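Local coordinates for protein MIP07328p (Drosophila melanogaster, PDB 6FKK) that probably acts as a chemorepellent axon guidance cue of the semaphorin family, binding a semaphorin receptor, at residues F28-H33 with G468-V473; H33-V38 with S456-S461; P107-Y112 with V139-L144; D159-S164 with I177-L182. One frame throughout, in Å; residues are numbered along the deposited sequence.

The four contacts sample the Sema domain, a beta-propeller, as two pairs of neighbours. Contacts 1 and 2 join the first and last parts of the domain, their centres about 12 Å apart; they share H33, and the hydroxyl OG of S472 lies 2.8 Å from OG of S461, a probable hydrogen bond. Contacts 3 and 4 lie in the chain between the early and late segments of contacts 1 and 2, and their centres too are about 12 Å apart. There the side chain of L144 packs on Y178, CD2 to CD2 3.5 Å. The pairs do not touch: the centres of contacts 1 and 3 are about 23 Å apart. Contact 2 alone includes a residue, F37, lying against a glycan attached to the protein.

Contact 1 of 4, residues F28-H33 with G468-V473; sequences FKILDH and GSLVSV
The contact packs the first sheet of the propeller, opened by strand 29-33, against the last, next to the ring closure made by strand 18-21 pairing with 469-474. F28, just ahead of strand 29-33, carries the junction. Its CG stands anti to the carbonyl carbon (chi1 -75°), which turns the ring across to the start of the other segment. There the CD2-CE2 side of the ring meets main chain rather than side chain. The ring atom CE2 of F28 is 3.3 Å from the backbone C of G468. Its neighbour CD2 of F28 is 3.3 Å from N of S469, which approaches the ring edge near its plane. One residue further along, at L470, the contact becomes apolar side chain against side chain. CD2 of L470 lies 4.5 Å from CD2 of F28 and 4.4 Å from CD1 of I30, so one leucine branch meets both residues. F20 and V40 touch both F28 and L470, extending the apolar layer into strands 18-21 and 37-41. An alanine in place of F28 removes the ring from the G468-S469 peptide and from L470, and would probably loosen the packing where the two sheets meet. Between the two segments no hydrogen bond forms, and van der Waals contact of ring, peptide and leucine does the joining; polar ties lie just outside, F28 backbone to D467 and N of I30 to OE1 of E452.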
loop_
_atom_site.group_PDB
_atom_site.type_symbol
_atom_site.label_atom_id
_atom_site.label_comp_id
_atom_site.label_asym_id
_atom_site.label_seq_id
_atom_site.Cartn_x
_atom_site.Cartn_y
_atom_site.Cartn_z
ATOM N N PHE A 28 1.751 16.435 1.969
ATOM C CA PHE A 28 2.487 15.803 0.882
ATOM C C PHE A 28 1.900 14.436 0.538
ATOM O O PHE A 28 1.326 13.746 1.386
ATOM C CB PHE A 28 3.965 15.648 1.252
ATOM C CG PHE A 28 4.747 16.932 1.194
ATOM C CD1 PHE A 28 4.396 17.935 0.309
ATOM C CD2 PHE A 28 5.836 17.132 2.027
ATOM C CE1 PHE A 28 5.116 19.116 0.255
ATOM C CE2 PHE A 28 6.558 18.312 1.978
ATOM C CZ PHE A 28 6.196 19.305 1.090
ATOM N N LYS A 29 2.057 14.050 -0.727
ATOM C CA LYS A 29 1.643 12.740 -1.214
ATOM C C LYS A 29 2.556 12.343 -2.363
ATOM O O LYS A 29 2.765 13.134 -3.288
ATOM C CB LYS A 29 0.181 12.750 -1.673
ATOM C CG LYS A 29 -0.253 11.503 -2.436
ATOM C CD LYS A 29 -0.553 10.335 -1.509
ATOM C CE LYS A 29 -1.005 9.112 -2.300
ATOM N NZ LYS A 29 -2.184 9.402 -3.168
ATOM N N ILE A 30 3.099 11.132 -2.301
ATOM C CA ILE A 30 3.995 10.644 -3.344
ATOM C C ILE A 30 3.164 10.181 -4.532
ATOM O O ILE A 30 2.238 9.374 -4.382
ATOM C CB ILE A 30 4.889 9.512 -2.813
ATOM C CG1 ILE A 30 5.765 10.014 -1.662
ATOM C CG2 ILE A 30 5.753 8.949 -3.929
ATOM C CD1 ILE A 30 6.728 11.115 -2.057
ATOM N N LEU A 31 3.490 10.693 -5.718
ATOM C CA LEU A 31 2.756 10.369 -6.935
ATOM C C LEU A 31 3.505 9.433 -7.871
ATOM O O LEU A 31 2.868 8.636 -8.562
ATOM C CB LEU A 31 2.397 11.652 -7.694
ATOM C CG LEU A 31 1.544 12.656 -6.915
ATOM C CD1 LEU A 31 1.154 13.837 -7.789
ATOM C CD2 LEU A 31 0.309 11.977 -6.343
ATOM N N ASP A 32 4.834 9.509 -7.909
ATOM C CA ASP A 32 5.637 8.620 -8.736
ATOM C C ASP A 32 7.064 8.640 -8.209
ATOM O O ASP A 32 7.546 9.682 -7.759
ATOM C CB ASP A 32 5.604 9.038 -10.212
ATOM C CG ASP A 32 6.278 8.026 -11.122
ATOM O OD1 ASP A 32 5.719 6.923 -11.301
ATOM O OD2 ASP A 32 7.364 8.337 -11.658
ATOM N N HIS A 33 7.731 7.489 -8.265
ATOM C CA HIS A 33 9.075 7.393 -7.717
ATOM C C HIS A 33 9.861 6.312 -8.443
ATOM O O HIS A 33 9.305 5.299 -8.879
ATOM C CB HIS A 33 9.048 7.096 -6.212
ATOM C CG HIS A 33 8.665 5.687 -5.879
ATOM N ND1 HIS A 33 9.579 4.656 -5.840
ATOM C CD2 HIS A 33 7.465 5.136 -5.575
ATOM C CE1 HIS A 33 8.961 3.533 -5.524
ATOM N NE2 HIS A 33 7.677 3.797 -5.357
ATOM N N GLY A 468 4.252 17.092 5.840
ATOM C CA GLY A 468 4.953 18.264 5.356
ATOM C C GLY A 468 6.460 18.139 5.292
ATOM O O GLY A 468 7.164 19.145 5.421
ATOM N N SER A 469 6.975 16.929 5.079
ATOM C CA SER A 469 8.419 16.755 5.005
ATOM C C SER A 469 8.761 15.419 4.363
ATOM O O SER A 469 8.002 14.451 4.460
ATOM C CB SER A 469 9.065 16.840 6.393
ATOM O OG SER A 469 8.663 15.752 7.208
ATOM N N LEU A 470 9.914 15.392 3.697
ATOM C CA LEU A 470 10.581 14.165 3.286
ATOM C C LEU A 470 11.905 14.088 4.030
ATOM O O LEU A 470 12.660 15.065 4.055
ATOM C CB LEU A 470 10.834 14.127 1.776
ATOM C CG LEU A 470 9.700 14.433 0.799
ATOM C CD1 LEU A 470 10.166 14.170 -0.622
ATOM C CD2 LEU A 470 8.465 13.616 1.121
ATOM N N VAL A 471 12.182 12.940 4.638
ATOM C CA VAL A 471 13.403 12.742 5.410
ATOM C C VAL A 471 14.118 11.510 4.875
ATOM O O VAL A 471 13.498 10.456 4.698
ATOM C CB VAL A 471 13.112 12.593 6.915
ATOM C CG1 VAL A 471 14.376 12.205 7.665
ATOM C CG2 VAL A 471 12.543 13.889 7.468
ATOM N N SER A 472 15.416 11.645 4.620
ATOM C CA SER A 472 16.232 10.564 4.086
ATOM C C SER A 472 17.094 9.984 5.202
ATOM O O SER A 472 17.887 10.703 5.816
ATOM C CB SER A 472 17.107 11.067 2.940
ATOM O OG SER A 472 17.910 10.028 2.412
ATOM N N VAL A 473 16.934 8.690 5.464
ATOM C CA VAL A 473 17.767 7.977 6.430
ATOM C C VAL A 473 18.381 6.776 5.719
ATOM O O VAL A 473 17.826 6.306 4.715
ATOM C CB VAL A 473 16.958 7.555 7.668
ATOM C CG1 VAL A 473 16.362 8.781 8.353
ATOM C CG2 VAL A 473 15.869 6.565 7.286
#

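Contact 2 of 4, residues H33-V38 with S456-S461; sequences HNDEFV and STSKNS. With NAG (2-acetamido-2-deoxy-beta-D-glucopyranose), chain C.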
loop_
_atom_site.group_PDB
_atom_site.type_symbol
_atom_site.label_atom_id
_atom_site.label_comp_id
_atom_site.label_asym_id
_atom_site.label_seq_id
_atom_site.Cartn_x
_atom_site.Cartn_y
_atom_site.Cartn_z
ATOM N N HIS A 33 7.731 7.489 -8.265
ATOM C CA HIS A 33 9.075 7.393 -7.717
ATOM C C HIS A 33 9.861 6.312 -8.443
ATOM O O HIS A 33 9.305 5.299 -8.879
ATOM C CB HIS A 33 9.048 7.096 -6.212
ATOM C CG HIS A 33 8.665 5.687 -5.879
ATOM N ND1 HIS A 33 9.579 4.656 -5.840
ATOM C CD2 HIS A 33 7.465 5.136 -5.575
ATOM C CE1 HIS A 33 8.961 3.533 -5.524
ATOM N NE2 HIS A 33 7.677 3.797 -5.357
ATOM N N ASN A 34 11.162 6.552 -8.573
ATOM C CA ASN A 34 12.129 5.541 -8.976
ATOM C C ASN A 34 13.377 5.739 -8.120
ATOM O O ASN A 34 13.377 6.522 -7.166
ATOM C CB ASN A 34 12.417 5.610 -10.484
ATOM C CG ASN A 34 12.717 7.016 -10.962
ATOM O OD1 ASN A 34 13.801 7.550 -10.726
ATOM N ND2 ASN A 34 11.757 7.620 -11.654
ATOM N N ASP A 35 14.453 5.031 -8.464
ATOM C CA ASP A 35 15.656 5.041 -7.637
ATOM C C ASP A 35 16.361 6.392 -7.602
ATOM O O ASP A 35 17.245 6.581 -6.758
ATOM C CB ASP A 35 16.636 3.972 -8.122
ATOM C CG ASP A 35 16.520 2.675 -7.343
ATOM O OD1 ASP A 35 15.722 2.624 -6.383
ATOM O OD2 ASP A 35 17.230 1.708 -7.689
ATOM N N GLU A 36 16.002 7.331 -8.474
ATOM C CA GLU A 36 16.725 8.591 -8.572
ATOM C C GLU A 36 15.863 9.829 -8.380
ATOM O O GLU A 36 16.352 10.816 -7.828
ATOM C CB GLU A 36 17.439 8.686 -9.929
ATOM C CG GLU A 36 18.482 7.600 -10.145
ATOM C CD GLU A 36 19.079 7.631 -11.536
ATOM O OE1 GLU A 36 18.592 8.415 -12.377
ATOM O OE2 GLU A 36 20.038 6.870 -11.789
ATOM N N PHE A 37 14.604 9.810 -8.812
ATOM C CA PHE A 37 13.733 10.971 -8.706
ATOM C C PHE A 37 12.362 10.550 -8.196
ATOM O O PHE A 37 11.907 9.430 -8.442
ATOM C CB PHE A 37 13.601 11.695 -10.053
ATOM C CG PHE A 37 14.890 12.289 -10.539
ATOM C CD1 PHE A 37 15.255 13.573 -10.172
ATOM C CD2 PHE A 37 15.746 11.557 -11.346
ATOM C CE1 PHE A 37 16.446 14.120 -10.609
ATOM C CE2 PHE A 37 16.938 12.098 -11.786
ATOM C CZ PHE A 37 17.291 13.380 -11.413
ATOM N N VAL A 38 11.712 11.463 -7.479
ATOM C CA VAL A 38 10.415 11.208 -6.865
ATOM C C VAL A 38 9.536 12.441 -7.043
ATOM O O VAL A 38 10.016 13.576 -6.963
ATOM C CB VAL A 38 10.562 10.835 -5.373
ATOM C CG1 VAL A 38 11.214 11.970 -4.595
ATOM C CG2 VAL A 38 9.215 10.463 -4.771
ATOM N N SER A 456 15.077 3.539 -2.165
ATOM C CA SER A 456 16.033 3.644 -3.266
ATOM C C SER A 456 17.223 2.760 -2.907
ATOM O O SER A 456 18.064 3.143 -2.085
ATOM C CB SER A 456 16.461 5.088 -3.498
ATOM O OG SER A 456 17.451 5.159 -4.511
ATOM N N THR A 457 17.294 1.578 -3.520
ATOM C CA THR A 457 18.335 0.623 -3.156
ATOM C C THR A 457 19.702 1.066 -3.660
ATOM O O THR A 457 20.713 0.872 -2.975
ATOM C CB THR A 457 17.990 -0.762 -3.699
ATOM O OG1 THR A 457 17.681 -0.667 -5.096
ATOM C CG2 THR A 457 16.799 -1.337 -2.956
ATOM N N SER A 458 19.754 1.661 -4.854
ATOM C CA SER A 458 21.037 2.043 -5.431
ATOM C C SER A 458 21.719 3.136 -4.619
ATOM O O SER A 458 22.951 3.155 -4.522
ATOM C CB SER A 458 20.847 2.497 -6.878
ATOM O OG SER A 458 20.111 3.706 -6.936
ATOM N N LYS A 459 20.948 4.046 -4.028
ATOM C CA LYS A 459 21.500 5.108 -3.201
ATOM C C LYS A 459 21.495 4.765 -1.717
ATOM O O LYS A 459 21.874 5.612 -0.901
ATOM C CB LYS A 459 20.734 6.414 -3.436
ATOM C CG LYS A 459 20.817 6.923 -4.867
ATOM C CD LYS A 459 20.266 8.335 -4.993
ATOM C CE LYS A 459 20.326 8.828 -6.433
ATOM N NZ LYS A 459 21.712 8.822 -6.982
ATOM N N ASN A 460 21.084 3.548 -1.356
ATOM C CA ASN A 460 21.030 3.096 0.034
ATOM C C ASN A 460 20.268 4.098 0.901
ATOM O O ASN A 460 20.737 4.538 1.953
ATOM C CB ASN A 460 22.438 2.847 0.581
ATOM C CG ASN A 460 22.431 2.039 1.865
ATOM O OD1 ASN A 460 22.190 0.832 1.850
ATOM N ND2 ASN A 460 22.707 2.701 2.983
ATOM N N SER A 461 19.072 4.460 0.444
ATOM C CA SER A 461 18.304 5.537 1.049
ATOM C C SER A 461 16.870 5.091 1.293
ATOM O O SER A 461 16.201 4.602 0.377
ATOM C CB SER A 461 18.320 6.786 0.159
ATOM O OG SER A 461 17.563 7.834 0.736
HETATM C C1 NAG C . 12.320 14.996 -12.904
HETATM C C2 NAG C . 11.754 14.745 -14.294
HETATM C C3 NAG C . 12.491 13.586 -14.956
HETATM C C4 NAG C . 13.974 13.926 -15.055
HETATM C C5 NAG C . 14.576 14.394 -13.724
HETATM C C6 NAG C . 15.908 15.085 -13.928
HETATM C C7 NAG C . 9.454 13.665 -14.039
HETATM C C8 NAG C . 10.050 12.468 -13.349
HETATM N N2 NAG C . 10.294 14.651 -14.421
HETATM O O3 NAG C . 11.948 13.396 -16.261
HETATM O O4 NAG C . 14.691 12.779 -15.494
HETATM O O5 NAG C . 13.737 15.337 -13.022
HETATM O O6 NAG C . 15.936 15.819 -15.146
HETATM O O7 NAG C . 8.240 13.737 -14.260
#
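D35 points its carboxylate across to the start of the turn 457-460, crossing the side chain of T457 obliquely, and its backbone carbonyl faces the same way. The stronger grip is on that carbonyl: OG of S456, anti to its own backbone N, donates to O of D35 at 2.7 Å, in the carbonyl plane and on a lone pair. The carboxylate adds a weak bond, N of T457 to OD1 of D35 at 3.4 Å, while its other oxygen, OD2, lies 3.6 Å from OG of S458. K459 runs its aliphatic portion alongside, with CE 3.8 Å from O of D35 and 4.3 Å from CG of E36; the ammonium and the carboxylate of E36 are not in contact. N34 shapes the loop that presents D35. Its OD1 accepts from N of E36 at 3.2 Å and from N of F37 at 3.1 Å, the first on a lone pair and the second from above the carbonyl plane. F37 turns away from the other segment and lays one ring face against the sugar, with NAG C5 3.5 Å above its centre; N48 is another neighbour of this glycan. An Asx turn, at the bend between strands 29-33 and 37-41, thus meets a hairpin with a type I turn and a G1 bulge, N460 and S461 facing S456, at the meeting of the first and last sheets of the propeller.

Contact 3 of 4, residues P107-Y112 with V139-L144; sequences PRCRHY and VEAQGL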
loop_
_atom_site.group_PDB
_atom_site.type_symbol
_atom_site.label_atom_id
_atom_site.label_comp_id
_atom_site.label_asym_id
_atom_site.label_seq_id
_atom_site.Cartn_x
_atom_site.Cartn_y
_atom_site.Cartn_z
ATOM N N PRO A 107 -12.638 19.250 -8.382
ATOM C CA PRO A 107 -11.508 18.521 -8.975
ATOM C C PRO A 107 -11.484 18.619 -10.494
ATOM O O PRO A 107 -12.516 18.530 -11.161
ATOM C CB PRO A 107 -11.733 17.079 -8.505
ATOM C CG PRO A 107 -13.190 16.996 -8.208
ATOM C CD PRO A 107 -13.579 18.349 -7.695
ATOM N N ARG A 108 -10.281 18.811 -11.032
ATOM C CA ARG A 108 -10.056 18.925 -12.466
ATOM C C ARG A 108 -8.840 18.089 -12.842
ATOM O O ARG A 108 -8.005 17.758 -11.997
ATOM C CB ARG A 108 -9.842 20.386 -12.892
ATOM C CG ARG A 108 -10.889 21.361 -12.372
ATOM C CD ARG A 108 -12.163 21.313 -13.196
ATOM N NE ARG A 108 -11.960 21.855 -14.537
ATOM C CZ ARG A 108 -12.940 22.078 -15.406
ATOM N NH1 ARG A 108 -14.196 21.807 -15.076
ATOM N NH2 ARG A 108 -12.666 22.574 -16.605
ATOM N N CYS A 109 -8.748 17.748 -14.127
ATOM C CA CYS A 109 -7.589 17.059 -14.678
ATOM C C CYS A 109 -7.026 17.853 -15.849
ATOM O O CYS A 109 -7.754 18.572 -16.541
ATOM C CB CYS A 109 -7.934 15.638 -15.143
ATOM S SG CYS A 109 -8.229 14.436 -13.821
ATOM N N ARG A 110 -5.721 17.713 -16.069
ATOM C CA ARG A 110 -5.040 18.419 -17.143
ATOM C C ARG A 110 -4.043 17.494 -17.823
ATOM O O ARG A 110 -3.530 16.549 -17.217
ATOM C CB ARG A 110 -4.298 19.664 -16.640
ATOM C CG ARG A 110 -5.158 20.904 -16.464
ATOM C CD ARG A 110 -4.281 22.100 -16.126
ATOM N NE ARG A 110 -5.052 23.268 -15.713
ATOM C CZ ARG A 110 -4.513 24.370 -15.202
ATOM N NH1 ARG A 110 -3.199 24.450 -15.039
ATOM N NH2 ARG A 110 -5.285 25.389 -14.850
ATOM N N HIS A 111 -3.771 17.783 -19.091
ATOM C CA HIS A 111 -2.723 17.120 -19.853
ATOM C C HIS A 111 -1.640 18.134 -20.195
ATOM O O HIS A 111 -1.940 19.274 -20.564
ATOM C CB HIS A 111 -3.283 16.488 -21.130
ATOM C CG HIS A 111 -4.287 15.405 -20.878
ATOM N ND1 HIS A 111 -5.570 15.665 -20.446
ATOM C CD2 HIS A 111 -4.194 14.060 -20.993
ATOM C CE1 HIS A 111 -6.225 14.527 -20.310
ATOM N NE2 HIS A 111 -5.412 13.538 -20.635
ATOM N N TYR A 112 -0.382 17.718 -20.067
ATOM C CA TYR A 112 0.751 18.617 -20.224
ATOM C C TYR A 112 1.714 18.089 -21.279
ATOM O O TYR A 112 1.683 16.913 -21.653
ATOM C CB TYR A 112 1.497 18.818 -18.897
ATOM C CG TYR A 112 0.782 19.721 -17.918
ATOM C CD1 TYR A 112 -0.165 19.216 -17.036
ATOM C CD2 TYR A 112 1.057 21.083 -17.872
ATOM C CE1 TYR A 112 -0.818 20.040 -16.138
ATOM C CE2 TYR A 112 0.408 21.915 -16.977
ATOM C CZ TYR A 112 -0.528 21.390 -16.113
ATOM O OH TYR A 112 -1.175 22.215 -15.221
ATOM N N VAL A 139 -10.411 19.476 -17.992
ATOM C CA VAL A 139 -11.755 18.910 -17.965
ATOM C C VAL A 139 -12.090 18.510 -16.532
ATOM O O VAL A 139 -11.219 18.434 -15.663
ATOM C CB VAL A 139 -11.879 17.701 -18.923
ATOM C CG1 VAL A 139 -11.260 16.450 -18.303
ATOM C CG2 VAL A 139 -13.329 17.465 -19.337
ATOM N N GLU A 140 -13.376 18.253 -16.288
ATOM C CA GLU A 140 -13.848 17.797 -14.986
ATOM C C GLU A 140 -13.119 16.531 -14.549
ATOM O O GLU A 140 -12.670 15.728 -15.372
ATOM C CB GLU A 140 -15.351 17.527 -15.034
ATOM C CG GLU A 140 -15.761 16.592 -16.167
ATOM C CD GLU A 140 -16.997 15.776 -15.844
ATOM O OE1 GLU A 140 -17.244 15.523 -14.646
ATOM O OE2 GLU A 140 -17.722 15.388 -16.787
ATOM N N ALA A 141 -13.016 16.349 -13.228
ATOM C CA ALA A 141 -12.411 15.154 -12.649
ATOM C C ALA A 141 -13.341 14.473 -11.651
ATOM O O ALA A 141 -12.871 13.746 -10.769
ATOM C CB ALA A 141 -11.079 15.488 -11.977
ATOM N N GLN A 142 -14.647 14.707 -11.767
ATOM C CA GLN A 142 -15.616 14.066 -10.887
ATOM C C GLN A 142 -15.532 12.553 -11.032
ATOM O O GLN A 142 -15.721 12.013 -12.126
ATOM C CB GLN A 142 -17.022 14.562 -11.219
ATOM C CG GLN A 142 -18.124 13.945 -10.374
ATOM C CD GLN A 142 -19.506 14.375 -10.823
ATOM O OE1 GLN A 142 -19.667 14.974 -11.886
ATOM N NE2 GLN A 142 -20.514 14.071 -10.014
ATOM N N GLY A 143 -15.235 11.870 -9.927
ATOM C CA GLY A 143 -15.050 10.437 -9.942
ATOM C C GLY A 143 -13.659 9.974 -10.313
ATOM O O GLY A 143 -13.337 8.801 -10.097
ATOM N N LEU A 144 -12.824 10.855 -10.866
ATOM C CA LEU A 144 -11.449 10.510 -11.203
ATOM C C LEU A 144 -10.434 11.046 -10.204
ATOM O O LEU A 144 -9.306 10.547 -10.167
ATOM C CB LEU A 144 -11.101 11.033 -12.603
ATOM C CG LEU A 144 -11.795 10.350 -13.782
ATOM C CD1 LEU A 144 -11.493 11.078 -15.079
ATOM C CD2 LEU A 144 -11.349 8.904 -13.874
#
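Three backbone hydrogen bonds stitch the two segments. C109 and V139 form an antiparallel hydrogen-bonded pair: N of C109 donates to O of V139 at 3.0 Å, almost straight and nearly along the carbonyl axis, and N of V139 returns a bond to O of C109 at 3.2 Å. The third, N of A141 to O of P107 at 3.0 Å, is more bent and comes from above the carbonyl plane, just as the second segment leaves its strand. Here the methyl of A141 fits between neighbours, CB lying 3.9 Å from CB of P107 and 3.6 Å from SG of C109. R108, bent at chi2 (-80°) and chi3 (-69°), folds its guanidinium back over the V139-E140 peptide, with C of V139 3.8 Å above the centre of the group. A salt bridge from NE of R108 to OD1 of D138 helps to hold it there. An alanine at R108 removes the guanidinium and this salt bridge, which would probably leave the V139-E140 peptide less shielded and the strand edge less firmly held. Further out, C109 is disulfide-linked to C100. In the four-stranded antiparallel sheet, strand 108-112 lies between 97-101 and 135-140, one of the two outermost strands (the other is 86-91).

Contact 4 of 4, residues D159-S164 with I177-L182; sequences DGHLYS and IYRENL
R179 sets CG anti to its backbone N (chi1 -169°) and then bends at chi2 (-84°) and again at chi3, which lays its aliphatic part on the ring of Y163. The tyrosine helps by keeping CG anti to its carbonyl carbon, so that the two side chains run side by side in the same direction. The result is a CH-pi contact: CG of R179 is 3.4 Å from the centroid of the Y163 ring, only 6° off the ring normal. Further along, OH of Y163 sits over one face of the guanidinium towards its rim, without a hydrogen bond; NH2 of R179 bonds instead to the backbone O of D236. H161 borders the same arginine, its CB 3.7 Å from CD of R179, while OE1 of E180 comes to the edge of the imidazole, 4.0 Å from ND1 of H161. Beside these side chains the backbone pair S164-Y178 is antiparallel and hydrogen-bonded, N of S164 to O of Y178 at 3.0 Å and N of Y178 to O of S164 at 2.8 Å. The pair belongs to the hairpin of strands 161-165 and 175-178, with 154-158 on the other side of 161-165; Y163 and I177 both reach F209 in strand 206-214 of the next sheet.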
loop_
_atom_site.group_PDB
_atom_site.type_symbol
_atom_site.label_atom_id
_atom_site.label_comp_id
_atom_site.label_asym_id
_atom_site.label_seq_id
_atom_site.Cartn_x
_atom_site.Cartn_y
_atom_site.Cartn_z
ATOM N N ASP A 159 -2.886 0.245 -18.871
ATOM C CA ASP A 159 -3.184 0.093 -20.298
ATOM C C ASP A 159 -3.847 1.344 -20.874
ATOM O O ASP A 159 -4.794 1.267 -21.661
ATOM C CB ASP A 159 -4.042 -1.144 -20.553
ATOM C CG ASP A 159 -3.238 -2.429 -20.508
ATOM O OD1 ASP A 159 -2.045 -2.373 -20.141
ATOM O OD2 ASP A 159 -3.799 -3.491 -20.848
ATOM N N GLY A 160 -3.341 2.511 -20.473
ATOM C CA GLY A 160 -3.775 3.776 -21.022
ATOM C C GLY A 160 -5.039 4.364 -20.432
ATOM O O GLY A 160 -5.523 5.380 -20.945
ATOM N N HIS A 161 -5.594 3.768 -19.379
ATOM C CA HIS A 161 -6.802 4.279 -18.750
ATOM C C HIS A 161 -6.566 4.468 -17.259
ATOM O O HIS A 161 -5.712 3.816 -16.655
ATOM C CB HIS A 161 -8.002 3.348 -18.982
ATOM C CG HIS A 161 -8.446 3.285 -20.409
ATOM N ND1 HIS A 161 -9.390 4.140 -20.933
ATOM C CD2 HIS A 161 -8.072 2.471 -21.424
ATOM C CE1 HIS A 161 -9.581 3.855 -22.209
ATOM N NE2 HIS A 161 -8.792 2.846 -22.532
ATOM N N LEU A 162 -7.343 5.374 -16.669
ATOM C CA LEU A 162 -7.233 5.705 -15.255
ATOM C C LEU A 162 -8.324 4.974 -14.482
ATOM O O LEU A 162 -9.516 5.206 -14.713
ATOM C CB LEU A 162 -7.342 7.216 -15.042
ATOM C CG LEU A 162 -7.281 7.703 -13.593
ATOM C CD1 LEU A 162 -5.973 7.290 -12.950
ATOM C CD2 LEU A 162 -7.459 9.210 -13.530
ATOM N N TYR A 163 -7.915 4.096 -13.570
ATOM C CA TYR A 163 -8.837 3.348 -12.717
ATOM C C TYR A 163 -8.853 4.024 -11.351
ATOM O O TYR A 163 -7.949 3.823 -10.535
ATOM C CB TYR A 163 -8.428 1.881 -12.627
ATOM C CG TYR A 163 -8.660 1.118 -13.911
ATOM C CD1 TYR A 163 -7.781 1.235 -14.979
ATOM C CD2 TYR A 163 -9.765 0.290 -14.061
ATOM C CE1 TYR A 163 -7.991 0.549 -16.159
ATOM C CE2 TYR A 163 -9.983 -0.403 -15.238
ATOM C CZ TYR A 163 -9.094 -0.269 -16.283
ATOM O OH TYR A 163 -9.302 -0.951 -17.459
ATOM N N SER A 164 -9.881 4.830 -11.107
ATOM C CA SER A 164 -9.960 5.657 -9.912
ATOM C C SER A 164 -10.940 5.065 -8.907
ATOM O O SER A 164 -11.972 4.501 -9.284
ATOM C CB SER A 164 -10.386 7.083 -10.270
ATOM O OG SER A 164 -10.445 7.905 -9.117
ATOM N N ILE A 177 -15.826 3.122 -7.822
ATOM C CA ILE A 177 -14.650 2.786 -8.614
ATOM C C ILE A 177 -15.023 3.019 -10.071
ATOM O O ILE A 177 -16.013 2.462 -10.557
ATOM C CB ILE A 177 -14.195 1.334 -8.381
ATOM C CG1 ILE A 177 -13.910 1.092 -6.896
ATOM C CG2 ILE A 177 -12.964 1.031 -9.208
ATOM C CD1 ILE A 177 -13.402 -0.303 -6.588
ATOM N N TYR A 178 -14.244 3.849 -10.759
ATOM C CA TYR A 178 -14.658 4.398 -12.041
ATOM C C TYR A 178 -13.536 4.294 -13.067
ATOM O O TYR A 178 -12.352 4.394 -12.731
ATOM C CB TYR A 178 -15.096 5.862 -11.871
ATOM C CG TYR A 178 -15.433 6.582 -13.153
ATOM C CD1 TYR A 178 -16.658 6.396 -13.775
ATOM C CD2 TYR A 178 -14.532 7.465 -13.730
ATOM C CE1 TYR A 178 -16.971 7.062 -14.942
ATOM C CE2 TYR A 178 -14.835 8.134 -14.899
ATOM C CZ TYR A 178 -16.056 7.929 -15.500
ATOM O OH TYR A 178 -16.366 8.591 -16.665
ATOM N N ARG A 179 -13.932 4.097 -14.329
ATOM C CA ARG A 179 -13.011 4.045 -15.462
ATOM C C ARG A 179 -13.787 4.043 -16.775
ATOM O O ARG A 179 -14.554 3.112 -17.039
ATOM C CB ARG A 179 -12.112 2.803 -15.377
ATOM C CG ARG A 179 -10.932 2.776 -16.358
ATOM C CD ARG A 179 -11.307 2.244 -17.743
ATOM N NE ARG A 179 -12.129 1.038 -17.678
ATOM C CZ ARG A 179 -12.668 0.441 -18.737
ATOM N NH1 ARG A 179 -12.472 0.935 -19.952
ATOM N NH2 ARG A 179 -13.403 -0.653 -18.583
ATOM N N GLU A 180 -13.581 5.069 -17.606
ATOM C CA GLU A 180 -14.164 5.141 -18.949
ATOM C C GLU A 180 -15.676 4.909 -18.907
ATOM O O GLU A 180 -16.220 4.014 -19.560
ATOM C CB GLU A 180 -13.468 4.154 -19.895
ATOM C CG GLU A 180 -13.844 4.259 -21.381
ATOM C CD GLU A 180 -13.263 5.477 -22.080
ATOM O OE1 GLU A 180 -12.663 6.341 -21.405
ATOM O OE2 GLU A 180 -13.406 5.568 -23.318
ATOM N N ASN A 181 -16.355 5.724 -18.101
ATOM C CA ASN A 181 -17.812 5.689 -17.969
ATOM C C ASN A 181 -18.313 4.310 -17.539
ATOM O O ASN A 181 -19.350 3.832 -18.004
ATOM C CB ASN A 181 -18.496 6.139 -19.261
ATOM C CG ASN A 181 -19.845 6.771 -19.006
ATOM O OD1 ASN A 181 -20.136 7.202 -17.890
ATOM N ND2 ASN A 181 -20.679 6.831 -20.039
ATOM N N LEU A 182 -17.567 3.663 -16.645
ATOM C CA LEU A 182 -17.990 2.427 -15.997
ATOM C C LEU A 182 -17.774 2.586 -14.500
ATOM O O LEU A 182 -16.641 2.798 -14.057
ATOM C CB LEU A 182 -17.213 1.218 -16.526
ATOM C CG LEU A 182 -17.668 0.622 -17.858
ATOM C CD1 LEU A 182 -16.793 -0.562 -18.241
ATOM C CD2 LEU A 182 -19.127 0.209 -17.782
#